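Putative enoyl-CoA hydratase/isomerase (Bordetella parapertussis, PDB 3ISA) probably catalyses hydration or isomerisation of an enoyl-CoA thioester, as a member of the crotonase-like family. Local coordinates at residues N29-E34 / F110-D115; G78-R83 / P231-R236; V85-L90 / L140-R145; G130-G135 / R238-Q243. All coordinates share one frame; numbering follows the deposited sequence.

Interaction 1: N29-E34 / F110-D115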
loop_
_atom_site.group_PDB
_atom_site.type_symbol
_atom_site.label_atom_id
_atom_site.label_comp_id
_atom_site.label_asym_id
_atom_site.label_seq_id
_atom_site.Cartn_x
_atom_site.Cartn_y
_atom_site.Cartn_z
ATOM N N ASN D 29 -11.148 -2.367 37.988
ATOM C CA ASN D 29 -9.975 -2.718 37.192
ATOM C C ASN D 29 -9.595 -1.640 36.177
ATOM O O ASN D 29 -9.147 -1.947 35.065
ATOM C CB ASN D 29 -10.153 -4.101 36.543
ATOM C CG ASN D 29 -10.137 -5.250 37.574
ATOM O OD1 ASN D 29 -9.462 -5.166 38.603
ATOM N ND2 ASN D 29 -10.865 -6.316 37.287
ATOM N N ALA D 30 -9.778 -0.383 36.579
ATOM C CA ALA D 30 -9.495 0.750 35.715
ATOM C C ALA D 30 -7.987 0.860 35.503
ATOM O O ALA D 30 -7.194 0.482 36.359
ATOM C CB ALA D 30 -10.051 2.047 36.291
ATOM N N LEU D 31 -7.620 1.350 34.326
ATOM C CA LEU D 31 -6.248 1.366 33.885
ATOM C C LEU D 31 -5.560 2.631 34.343
ATOM O O LEU D 31 -5.637 3.665 33.684
ATOM C CB LEU D 31 -6.192 1.222 32.357
ATOM C CG LEU D 31 -6.793 -0.084 31.807
ATOM C CD1 LEU D 31 -6.697 -0.058 30.277
ATOM C CD2 LEU D 31 -6.112 -1.345 32.409
ATOM N N SER D 32 -4.904 2.538 35.500
ATOM C CA SER D 32 -3.972 3.555 35.953
ATOM C C SER D 32 -2.690 3.489 35.116
ATOM O O SER D 32 -2.425 2.477 34.459
ATOM C CB SER D 32 -3.618 3.304 37.423
ATOM O OG SER D 32 -3.010 2.035 37.591
ATOM N N ALA D 33 -1.875 4.545 35.170
ATOM C CA ALA D 33 -0.579 4.509 34.508
ATOM C C ALA D 33 0.218 3.289 34.991
ATOM O O ALA D 33 0.749 2.543 34.175
ATOM C CB ALA D 33 0.198 5.823 34.727
ATOM N N GLU D 34 0.217 3.050 36.310
ATOM C CA GLU D 34 0.918 1.916 36.916
ATOM C C GLU D 34 0.463 0.544 36.372
ATOM O O GLU D 34 1.300 -0.313 36.058
ATOM C CB GLU D 34 0.797 1.974 38.453
ATOM C CG GLU D 34 1.799 1.085 39.176
ATOM C CD GLU D 34 1.420 0.735 40.621
ATOM O OE1 GLU D 34 0.278 1.015 41.060
ATOM O OE2 GLU D 34 2.280 0.148 41.318
ATOM N N PHE D 110 -15.667 -1.095 29.909
ATOM C CA PHE D 110 -15.690 0.222 29.279
ATOM C C PHE D 110 -14.378 0.564 28.590
ATOM O O PHE D 110 -13.301 0.223 29.098
ATOM C CB PHE D 110 -15.969 1.320 30.314
ATOM C CG PHE D 110 -17.312 1.210 30.977
ATOM C CD1 PHE D 110 -18.435 1.775 30.381
ATOM C CD2 PHE D 110 -17.449 0.559 32.202
ATOM C CE1 PHE D 110 -19.683 1.681 30.981
ATOM C CE2 PHE D 110 -18.698 0.458 32.818
ATOM C CZ PHE D 110 -19.818 1.028 32.200
ATOM N N GLY D 111 -14.489 1.268 27.462
ATOM C CA GLY D 111 -13.349 1.943 26.828
ATOM C C GLY D 111 -12.145 1.058 26.540
ATOM O O GLY D 111 -12.285 -0.009 25.952
ATOM N N ALA D 112 -10.966 1.490 26.992
ATOM C CA ALA D 112 -9.729 0.741 26.807
ATOM C C ALA D 112 -9.792 -0.691 27.382
ATOM O O ALA D 112 -9.084 -1.579 26.914
ATOM C CB ALA D 112 -8.554 1.521 27.385
ATOM N N GLY D 113 -10.649 -0.893 28.385
ATOM C CA GLY D 113 -10.976 -2.237 28.886
ATOM C C GLY D 113 -11.555 -3.140 27.813
ATOM O O GLY D 113 -11.121 -4.287 27.636
ATOM N N VAL D 114 -12.543 -2.626 27.089
ATOM C CA VAL D 114 -13.110 -3.341 25.953
ATOM C C VAL D 114 -12.064 -3.501 24.846
ATOM O O VAL D 114 -12.004 -4.543 24.214
ATOM C CB VAL D 114 -14.416 -2.645 25.430
ATOM C CG1 VAL D 114 -15.052 -3.429 24.254
ATOM C CG2 VAL D 114 -15.425 -2.467 26.590
ATOM N N ASP D 115 -11.217 -2.493 24.634
ATOM C CA ASP D 115 -10.189 -2.610 23.589
ATOM C C ASP D 115 -9.130 -3.698 23.906
ATOM O O ASP D 115 -8.644 -4.408 23.006
ATOM C CB ASP D 115 -9.509 -1.259 23.383
ATOM C CG ASP D 115 -10.474 -0.187 22.881
ATOM O OD1 ASP D 115 -11.241 -0.453 21.921
ATOM O OD2 ASP D 115 -10.473 0.915 23.460
#
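L31 and A112 form a contact reduced almost to a pair of methyl groups: L31 CD1 meets A112 CB at 3.8 Å, tip to tip. The leucine sets CG beside its own backbone N (chi1 -61°), and the extended second torsion (chi2 178°) sends CD1 on toward the start of helix 112-119. From the same position CD1 also lies 4.5 Å from G113 N, so the single methyl rests over the first turn of the helix. G111 occupies the N-cap position with a positive phi, and D115 N donates to G111 O at 3.0 Å. All three touching residues are buried. In crotonase relatives the start of the helix matching 112-119 helps form the oxyanion hole, so L31 probably packs behind that turn.

The tight part ends there. Following the chain from L31, S32 is partly exposed and turns its hydroxyl to L35 N, capping helix 33-48, and A33 and E34 reach the exposed surface well away from the second segment. The L31 backbone is bonded to G66 and D68, and its carbonyl accepts from R83. N29, just upstream, anchors the turn by polar bonds to R24 and A59.

The pair thus lies between several elements of the crotonase-like fold. L31 also leans on L22 of strand 17-22, A112 on I87 of helix 77-95, and V114, two residues further along helix 112-119, on F131 of strand 130-132.

Interaction 2: G78-R83 / P231-R236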
loop_
_atom_site.group_PDB
_atom_site.type_symbol
_atom_site.label_atom_id
_atom_site.label_comp_id
_atom_site.label_asym_id
_atom_site.label_seq_id
_atom_site.Cartn_x
_atom_site.Cartn_y
_atom_site.Cartn_z
ATOM N N GLY D 78 -0.735 16.769 28.783
ATOM C CA GLY D 78 0.396 15.924 28.389
ATOM C C GLY D 78 0.390 14.573 29.095
ATOM O O GLY D 78 0.565 13.521 28.459
ATOM N N ASP D 79 0.200 14.610 30.409
ATOM C CA ASP D 79 0.105 13.406 31.234
ATOM C C ASP D 79 -0.949 12.456 30.679
ATOM O O ASP D 79 -0.708 11.255 30.603
ATOM C CB ASP D 79 -0.304 13.764 32.664
ATOM C CG ASP D 79 0.774 14.492 33.442
ATOM O OD1 ASP D 79 1.980 14.380 33.111
ATOM O OD2 ASP D 79 0.381 15.183 34.411
ATOM N N LEU D 80 -2.117 13.005 30.323
ATOM C CA LEU D 80 -3.246 12.204 29.839
ATOM C C LEU D 80 -2.952 11.611 28.459
ATOM O O LEU D 80 -3.271 10.441 28.196
ATOM C CB LEU D 80 -4.526 13.043 29.800
ATOM C CG LEU D 80 -4.967 13.584 31.167
ATOM C CD1 LEU D 80 -6.155 14.523 30.976
ATOM C CD2 LEU D 80 -5.278 12.463 32.166
ATOM N N LEU D 81 -2.343 12.421 27.596
ATOM C CA LEU D 81 -1.894 11.958 26.274
ATOM C C LEU D 81 -0.919 10.785 26.387
ATOM O O LEU D 81 -1.100 9.774 25.717
ATOM C CB LEU D 81 -1.256 13.092 25.455
ATOM C CG LEU D 81 -0.610 12.614 24.135
ATOM C CD1 LEU D 81 -1.644 12.035 23.136
ATOM C CD2 LEU D 81 0.262 13.682 23.460
ATOM N N LEU D 82 0.100 10.924 27.236
ATOM C CA LEU D 82 1.073 9.856 27.457
ATOM C C LEU D 82 0.385 8.556 27.899
ATOM O O LEU D 82 0.666 7.486 27.359
ATOM C CB LEU D 82 2.169 10.277 28.438
ATOM C CG LEU D 82 3.222 9.199 28.756
ATOM C CD1 LEU D 82 3.853 8.654 27.477
ATOM C CD2 LEU D 82 4.320 9.750 29.674
ATOM N N ARG D 83 -0.536 8.666 28.849
ATOM C CA ARG D 83 -1.241 7.489 29.329
ATOM C C ARG D 83 -2.074 6.793 28.221
ATOM O O ARG D 83 -2.109 5.563 28.135
ATOM C CB ARG D 83 -2.087 7.825 30.567
ATOM C CG ARG D 83 -1.258 8.083 31.837
ATOM C CD ARG D 83 -2.154 8.568 32.978
ATOM N NE ARG D 83 -3.201 7.583 33.279
ATOM C CZ ARG D 83 -4.288 7.838 33.999
ATOM N NH1 ARG D 83 -4.486 9.057 34.486
ATOM N NH2 ARG D 83 -5.187 6.877 34.213
ATOM N N PRO D 231 -6.102 20.399 21.398
ATOM C CA PRO D 231 -6.353 21.293 22.540
ATOM C C PRO D 231 -7.770 21.141 23.108
ATOM O O PRO D 231 -8.718 20.946 22.351
ATOM C CB PRO D 231 -6.147 22.679 21.929
ATOM C CG PRO D 231 -5.020 22.438 20.950
ATOM C CD PRO D 231 -5.440 21.128 20.293
ATOM N N GLY D 232 -7.880 21.181 24.433
ATOM C CA GLY D 232 -9.173 21.055 25.112
ATOM C C GLY D 232 -9.595 19.633 25.457
ATOM O O GLY D 232 -10.761 19.411 25.789
ATOM N N PHE D 233 -8.649 18.690 25.401
ATOM C CA PHE D 233 -8.872 17.253 25.723
ATOM C C PHE D 233 -9.509 17.065 27.092
ATOM O O PHE D 233 -10.548 16.400 27.230
ATOM C CB PHE D 233 -7.532 16.471 25.622
ATOM C CG PHE D 233 -7.645 14.962 25.830
ATOM C CD1 PHE D 233 -8.628 14.211 25.193
ATOM C CD2 PHE D 233 -6.716 14.293 26.629
ATOM C CE1 PHE D 233 -8.710 12.802 25.369
ATOM C CE2 PHE D 233 -6.785 12.895 26.817
ATOM C CZ PHE D 233 -7.785 12.154 26.184
ATOM N N LYS D 234 -8.892 17.693 28.083
ATOM C CA LYS D 234 -9.327 17.636 29.469
ATOM C C LYS D 234 -10.746 18.166 29.663
ATOM O O LYS D 234 -11.548 17.560 30.397
ATOM C CB LYS D 234 -8.352 18.427 30.328
ATOM C CG LYS D 234 -7.948 17.733 31.580
ATOM C CD LYS D 234 -6.832 18.477 32.262
ATOM C CE LYS D 234 -7.076 18.484 33.744
ATOM N NZ LYS D 234 -5.936 19.076 34.484
ATOM N N ALA D 235 -11.048 19.285 29.000
ATOM C CA ALA D 235 -12.390 19.873 29.035
ATOM C C ALA D 235 -13.433 18.955 28.396
ATOM O O ALA D 235 -14.552 18.841 28.913
ATOM C CB ALA D 235 -12.403 21.260 28.378
ATOM N N ARG D 236 -13.058 18.277 27.301
ATOM C CA ARG D 236 -13.942 17.314 26.625
ATOM C C ARG D 236 -14.264 16.137 27.552
ATOM O O ARG D 236 -15.423 15.676 27.632
ATOM C CB ARG D 236 -13.307 16.791 25.319
ATOM C CG ARG D 236 -13.237 17.814 24.172
ATOM C CD ARG D 236 -12.834 17.165 22.841
ATOM N NE ARG D 236 -11.502 16.528 22.840
ATOM C CZ ARG D 236 -10.348 17.155 22.579
ATOM N NH1 ARG D 236 -10.319 18.463 22.333
ATOM N NH2 ARG D 236 -9.199 16.477 22.585
#
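L80 meets F233 and K234 through apolar contacts alone, and the two segments come closest at L80 and K234, whose CA atoms are 8.2 Å apart. L80 CB sits at the edge of the F233 ring, near its plane, 3.7 Å from F233 CE2. With CG placed anti to the backbone N (chi1 -176°), the phenylalanine swings its ring out from the first turn of helix 233-241 to reach the leucine. Further along the same leucine, L80 CD1 touches K234 CG at 3.7 Å, and the two side chains cross at about a right angle. The lysine therefore serves as hydrocarbon near its base.

Polar bonds hold the partners from outside this apolar patch. K234 NZ is bonded to the carbonyls of E73 and Q75, and K234 N to the E77 carboxylate. Beyond F233, R236 NH1 donates to P231 O at 3.0 Å, the oxygen lying near the guanidinium plane while the donor stands 49° out of the carbonyl plane. F233 CA lies against one face of this guanidinium, toward its rim, and NE and NH2 donate to the carbonyls of F138 and Q230.

Helix 77-95 and the loop before helix 233-241 both meet a second subunit, where L81 packs on L82 and P231 on R86 of that copy. Overall this is a helix-to-helix junction: the last helix of a crotonase-like chain, which starts after G232 at its N-cap, packs against helix 77-95.

Interaction 3: V85-L90 / L140-R145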
loop_
_atom_site.group_PDB
_atom_site.type_symbol
_atom_site.label_atom_id
_atom_site.label_comp_id
_atom_site.label_asym_id
_atom_site.label_seq_id
_atom_site.Cartn_x
_atom_site.Cartn_y
_atom_site.Cartn_z
ATOM N N VAL D 85 -1.391 7.039 24.897
ATOM C CA VAL D 85 -0.387 6.487 23.995
ATOM C C VAL D 85 0.159 5.159 24.496
ATOM O O VAL D 85 0.232 4.198 23.729
ATOM C CB VAL D 85 0.748 7.529 23.709
ATOM C CG1 VAL D 85 1.938 6.858 23.037
ATOM C CG2 VAL D 85 0.176 8.657 22.829
ATOM N N ARG D 86 0.477 5.093 25.794
ATOM C CA ARG D 86 0.963 3.854 26.391
ATOM C C ARG D 86 -0.106 2.744 26.348
ATOM O O ARG D 86 0.220 1.588 26.107
ATOM C CB ARG D 86 1.525 4.101 27.804
ATOM C CG ARG D 86 2.778 5.041 27.855
ATOM C CD ARG D 86 3.986 4.476 27.101
ATOM N NE ARG D 86 4.634 3.407 27.872
ATOM C CZ ARG D 86 5.540 2.560 27.381
ATOM N NH1 ARG D 86 5.899 2.642 26.103
ATOM N NH2 ARG D 86 6.089 1.635 28.166
ATOM N N ILE D 87 -1.370 3.101 26.574
ATOM C CA ILE D 87 -2.480 2.156 26.379
ATOM C C ILE D 87 -2.482 1.620 24.939
ATOM O O ILE D 87 -2.495 0.409 24.732
ATOM C CB ILE D 87 -3.855 2.771 26.789
ATOM C CG1 ILE D 87 -3.944 2.873 28.322
ATOM C CG2 ILE D 87 -5.018 1.916 26.273
ATOM C CD1 ILE D 87 -5.085 3.761 28.843
ATOM N N GLU D 88 -2.425 2.502 23.941
ATOM C CA GLU D 88 -2.411 2.020 22.542
ATOM C C GLU D 88 -1.174 1.166 22.233
ATOM O O GLU D 88 -1.275 0.182 21.507
ATOM C CB GLU D 88 -2.555 3.177 21.541
ATOM C CG GLU D 88 -2.557 2.783 20.027
ATOM C CD GLU D 88 -3.695 1.816 19.609
ATOM O OE1 GLU D 88 -4.592 1.497 20.418
ATOM O OE2 GLU D 88 -3.684 1.360 18.446
ATOM N N MET D 89 -0.018 1.529 22.802
ATOM C CA MET D 89 1.182 0.735 22.621
ATOM C C MET D 89 0.982 -0.686 23.216
ATOM O O MET D 89 1.330 -1.690 22.588
ATOM C CB MET D 89 2.423 1.466 23.154
ATOM C CG MET D 89 2.844 2.694 22.274
ATOM S SD MET D 89 4.216 3.704 22.935
ATOM C CE MET D 89 5.588 2.662 22.512
ATOM N N LEU D 90 0.357 -0.749 24.388
ATOM C CA LEU D 90 -0.008 -2.014 25.010
ATOM C C LEU D 90 -0.960 -2.833 24.125
ATOM O O LEU D 90 -0.719 -4.030 23.897
ATOM C CB LEU D 90 -0.644 -1.784 26.387
ATOM C CG LEU D 90 -1.250 -3.045 27.034
ATOM C CD1 LEU D 90 -0.195 -4.149 27.328
ATOM C CD2 LEU D 90 -2.081 -2.692 28.278
ATOM N N LEU D 140 -12.017 10.916 21.594
ATOM C CA LEU D 140 -10.968 9.885 21.620
ATOM C C LEU D 140 -11.122 8.837 20.504
ATOM O O LEU D 140 -12.196 8.253 20.345
ATOM C CB LEU D 140 -10.949 9.180 22.980
ATOM C CG LEU D 140 -9.795 8.189 23.159
ATOM C CD1 LEU D 140 -8.473 8.936 23.318
ATOM C CD2 LEU D 140 -10.070 7.268 24.337
ATOM N N VAL D 141 -10.050 8.595 19.743
ATOM C CA VAL D 141 -10.091 7.590 18.685
ATOM C C VAL D 141 -9.168 6.432 19.065
ATOM O O VAL D 141 -7.972 6.443 18.733
ATOM C CB VAL D 141 -9.744 8.188 17.282
ATOM C CG1 VAL D 141 -9.828 7.105 16.184
ATOM C CG2 VAL D 141 -10.659 9.386 16.931
ATOM N N LEU D 142 -9.728 5.448 19.774
ATOM C CA LEU D 142 -8.946 4.348 20.362
ATOM C C LEU D 142 -9.570 2.992 20.025
ATOM O O LEU D 142 -10.752 2.751 20.329
ATOM C CB LEU D 142 -8.869 4.502 21.897
ATOM C CG LEU D 142 -8.158 3.379 22.666
ATOM C CD1 LEU D 142 -6.667 3.413 22.330
ATOM C CD2 LEU D 142 -8.394 3.491 24.184
ATOM N N GLY D 143 -8.776 2.109 19.420
ATOM C CA GLY D 143 -9.227 0.739 19.112
ATOM C C GLY D 143 -10.177 0.646 17.933
ATOM O O GLY D 143 -10.712 -0.434 17.631
ATOM N N THR D 144 -10.370 1.769 17.244
ATOM C CA THR D 144 -11.448 1.909 16.264
ATOM C C THR D 144 -11.342 0.917 15.103
ATOM O O THR D 144 -12.291 0.167 14.824
ATOM C CB THR D 144 -11.553 3.390 15.763
ATOM O OG1 THR D 144 -11.607 4.291 16.889
ATOM C CG2 THR D 144 -12.789 3.556 14.866
ATOM N N ARG D 145 -10.186 0.891 14.440
ATOM C CA ARG D 145 -9.987 0.008 13.292
ATOM C C ARG D 145 -9.946 -1.460 13.682
ATOM O O ARG D 145 -10.439 -2.307 12.928
ATOM C CB ARG D 145 -8.697 0.360 12.556
ATOM C CG ARG D 145 -8.762 1.704 11.829
ATOM C CD ARG D 145 -7.623 1.789 10.831
ATOM N NE ARG D 145 -7.548 3.104 10.186
ATOM C CZ ARG D 145 -6.954 4.174 10.702
ATOM N NH1 ARG D 145 -6.385 4.120 11.920
ATOM N NH2 ARG D 145 -6.950 5.306 10.000
HETATM O O HOH W 1 -6.465 2.203 17.956
#
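E88 and L142 mark the closest backbone approach, with CA atoms 7.3 Å apart, where helix 77-95 of the crotonase-like fold passes the loop that leads through G143, at the N-cap position, into helix 144-151. The side chains of these two residues slide past one another in opposite directions. E88 leaves its backbone with CG anti to N (chi1 -180°) and then bends at the next torsion (chi2 60°), which brings its carboxylate alongside the leucine: E88 OE1 lies 3.4 Å from L142 CD1. The other methyl of the leucine serves the apolar side of the helix, L142 CD2 resting 4.3 Å from I87 CG2. One branch thus meets a carboxylate and the other a hydrocarbon neighbour, and L142 also packs on A112 and D115 of helix 112-119.

A water links the polar parts. It accepts from G143 N at 2.7 Å and gives a weak bond to E88 OE2 at 2.9 Å, so that the buried peptide N-H at the helix start is satisfied through solvent, not by the glutamate itself. E88 OE2 also pairs with R146 in a salt bridge and receives a hydrogen bond from Q92 NE2, one turn further along helix 77-95.

Gripped by an arginine, an amide and a water, with L142 CD1 close to OE1, the buried carboxylate is probably held in one orientation, and R146 probably offsets part of its negative charge.

Interaction 4: G130-G135 / R238-Q243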
loop_
_atom_site.group_PDB
_atom_site.type_symbol
_atom_site.label_atom_id
_atom_site.label_comp_id
_atom_site.label_asym_id
_atom_site.label_seq_id
_atom_site.Cartn_x
_atom_site.Cartn_y
_atom_site.Cartn_z
ATOM N N GLY D 130 -21.386 -6.888 29.780
ATOM C CA GLY D 130 -21.756 -5.732 28.971
ATOM C C GLY D 130 -20.515 -4.958 28.560
ATOM O O GLY D 130 -19.472 -5.022 29.234
ATOM N N PHE D 131 -20.618 -4.244 27.442
ATOM C CA PHE D 131 -19.474 -3.565 26.854
ATOM C C PHE D 131 -19.923 -2.208 26.346
ATOM O O PHE D 131 -21.004 -2.087 25.767
ATOM C CB PHE D 131 -18.905 -4.349 25.648
ATOM C CG PHE D 131 -18.581 -5.800 25.923
ATOM C CD1 PHE D 131 -17.311 -6.178 26.384
ATOM C CD2 PHE D 131 -19.537 -6.802 25.690
ATOM C CE1 PHE D 131 -17.006 -7.533 26.616
ATOM C CE2 PHE D 131 -19.248 -8.145 25.930
ATOM C CZ PHE D 131 -17.981 -8.518 26.399
ATOM N N ARG D 132 -19.082 -1.198 26.525
ATOM C CA ARG D 132 -19.295 0.109 25.903
ATOM C C ARG D 132 -17.958 0.789 25.609
ATOM O O ARG D 132 -17.069 0.796 26.460
ATOM C CB ARG D 132 -20.137 0.993 26.833
ATOM C CG ARG D 132 -20.686 2.250 26.160
ATOM C CD ARG D 132 -21.443 3.183 27.127
ATOM N NE ARG D 132 -21.987 4.335 26.409
ATOM C CZ ARG D 132 -22.107 5.573 26.894
ATOM N NH1 ARG D 132 -21.707 5.877 28.125
ATOM N NH2 ARG D 132 -22.620 6.527 26.126
ATOM N N MET D 133 -17.803 1.357 24.411
ATOM C CA MET D 133 -16.630 2.178 24.084
ATOM C C MET D 133 -17.135 3.586 23.763
ATOM O O MET D 133 -17.496 3.862 22.613
ATOM C CB MET D 133 -15.847 1.600 22.883
ATOM C CG MET D 133 -15.032 0.284 23.141
ATOM S SD MET D 133 -14.616 -0.654 21.639
ATOM C CE MET D 133 -16.201 -1.431 21.333
ATOM N N PRO D 134 -17.218 4.464 24.786
ATOM C CA PRO D 134 -17.827 5.798 24.667
ATOM C C PRO D 134 -16.875 6.956 24.349
ATOM O O PRO D 134 -17.324 8.097 24.295
ATOM C CB PRO D 134 -18.431 6.013 26.057
ATOM C CG PRO D 134 -17.483 5.290 26.972
ATOM C CD PRO D 134 -16.781 4.203 26.171
ATOM N N GLY D 135 -15.591 6.664 24.122
ATOM C CA GLY D 135 -14.548 7.693 24.031
ATOM C C GLY D 135 -14.693 8.735 22.934
ATOM O O GLY D 135 -14.227 9.880 23.090
ATOM N N ARG D 238 -14.145 16.278 30.912
ATOM C CA ARG D 238 -14.992 16.894 31.943
ATOM C C ARG D 238 -16.458 16.950 31.520
ATOM O O ARG D 238 -17.339 16.508 32.267
ATOM C CB ARG D 238 -14.459 18.287 32.295
ATOM C CG ARG D 238 -15.061 18.928 33.561
ATOM C CD ARG D 238 -14.440 20.296 33.815
ATOM N NE ARG D 238 -12.992 20.202 34.002
ATOM C CZ ARG D 238 -12.083 20.785 33.220
ATOM N NH1 ARG D 238 -12.456 21.537 32.188
ATOM N NH2 ARG D 238 -10.793 20.626 33.483
ATOM N N ASP D 239 -16.704 17.442 30.302
ATOM C CA ASP D 239 -18.048 17.526 29.729
ATOM C C ASP D 239 -18.731 16.169 29.634
ATOM O O ASP D 239 -19.917 16.049 29.952
ATOM C CB ASP D 239 -18.016 18.163 28.336
ATOM C CG ASP D 239 -17.711 19.655 28.373
ATOM O OD1 ASP D 239 -17.735 20.257 29.470
ATOM O OD2 ASP D 239 -17.444 20.233 27.294
ATOM N N TYR D 240 -17.972 15.160 29.198
ATOM C CA TYR D 240 -18.489 13.801 29.063
ATOM C C TYR D 240 -18.820 13.179 30.434
ATOM O O TYR D 240 -19.868 12.542 30.593
ATOM C CB TYR D 240 -17.510 12.902 28.276
ATOM C CG TYR D 240 -17.795 11.432 28.485
ATOM C CD1 TYR D 240 -18.915 10.825 27.901
ATOM C CD2 TYR D 240 -16.970 10.654 29.304
ATOM C CE1 TYR D 240 -19.200 9.476 28.130
ATOM C CE2 TYR D 240 -17.240 9.314 29.527
ATOM C CZ TYR D 240 -18.353 8.732 28.943
ATOM O OH TYR D 240 -18.605 7.400 29.180
ATOM N N LEU D 241 -17.929 13.370 31.408
ATOM C CA LEU D 241 -18.098 12.776 32.740
ATOM C C LEU D 241 -19.263 13.394 33.521
ATOM O O LEU D 241 -19.782 12.779 34.462
ATOM C CB LEU D 241 -16.801 12.852 33.554
ATOM C CG LEU D 241 -15.629 11.961 33.114
ATOM C CD1 LEU D 241 -14.419 12.263 33.971
ATOM C CD2 LEU D 241 -15.978 10.477 33.193
ATOM N N ALA D 242 -19.664 14.598 33.113
ATOM C CA ALA D 242 -20.799 15.309 33.701
ATOM C C ALA D 242 -22.148 14.879 33.113
ATOM O O ALA D 242 -23.193 15.138 33.713
ATOM C CB ALA D 242 -20.607 16.812 33.558
ATOM N N GLN D 243 -22.119 14.206 31.971
ATOM C CA GLN D 243 -23.260 13.582 31.295
ATOM C C GLN D 243 -23.911 12.363 31.968
ATOM O O GLN D 243 -23.228 11.492 32.494
ATOM C CB GLN D 243 -22.810 13.060 29.955
ATOM C CG GLN D 243 -22.633 14.052 28.863
ATOM C CD GLN D 243 -23.207 15.372 29.182
ATOM O OE1 GLN D 243 -24.377 15.604 28.922
ATOM N NE2 GLN D 243 -22.402 16.264 29.766
HETATM O O HOH W 2 -19.794 4.877 29.876
#
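R132 and Y240 present two flat groups whose planes are 44° apart: P134 CB sits 3.7 Å above the centre of one face of the guanidinium, and R132 NH1 lies at the edge of the tyrosine ring, near its plane. This is where the last helix of the crotonase-like fold, 233-241, comes up against the chain leaving strand 130-132. The arginine runs fully extended from CG to NE and passes the tyrosine in the opposite direction, which carries R132 NH1 to 3.6 Å from Y240 OH. Its NE is bonded to A163 O.

The proline supplies the closest touch, P134 CG meeting Y240 OH at 3.3 Å, while P134 CB approaches the ring obliquely, 4.0 Å from Y240 CZ. Y240 reaches them because its CG stands anti to the backbone N (chi1 162°), and its ring also meets that of F138. The phenol oxygen has a further partner in a bound glycerol, probably from the crystallisation liquor. A water completes the bridge between the two polar ends, accepting from R132 NH1 at 2.8 Å and standing 2.9 Å from Y240 OH.

In the fold
Interactions 1 and 3 lie nearest each other, their centres 11 Å apart, and meet at A112, whose CB lies 3.7 Å from I87 CG2 and 3.8 Å from L142 CD2. Interaction 1 joins interaction 4 where G111 N probably bonds to R132 O at 2.8 Å, and interactions 3 and 4 are probably bonded through L140 N and G135 O, 2.9 Å apart. Helix 77-95 serves interactions 2 and 3, helix 233-241 interactions 2 and 4. In crotonase relatives the glycine-rich start of the helix matching 112-119 helps form the oxyanion hole, so interaction 1 probably borders the active site; the glycerol at interaction 4 need not mark it.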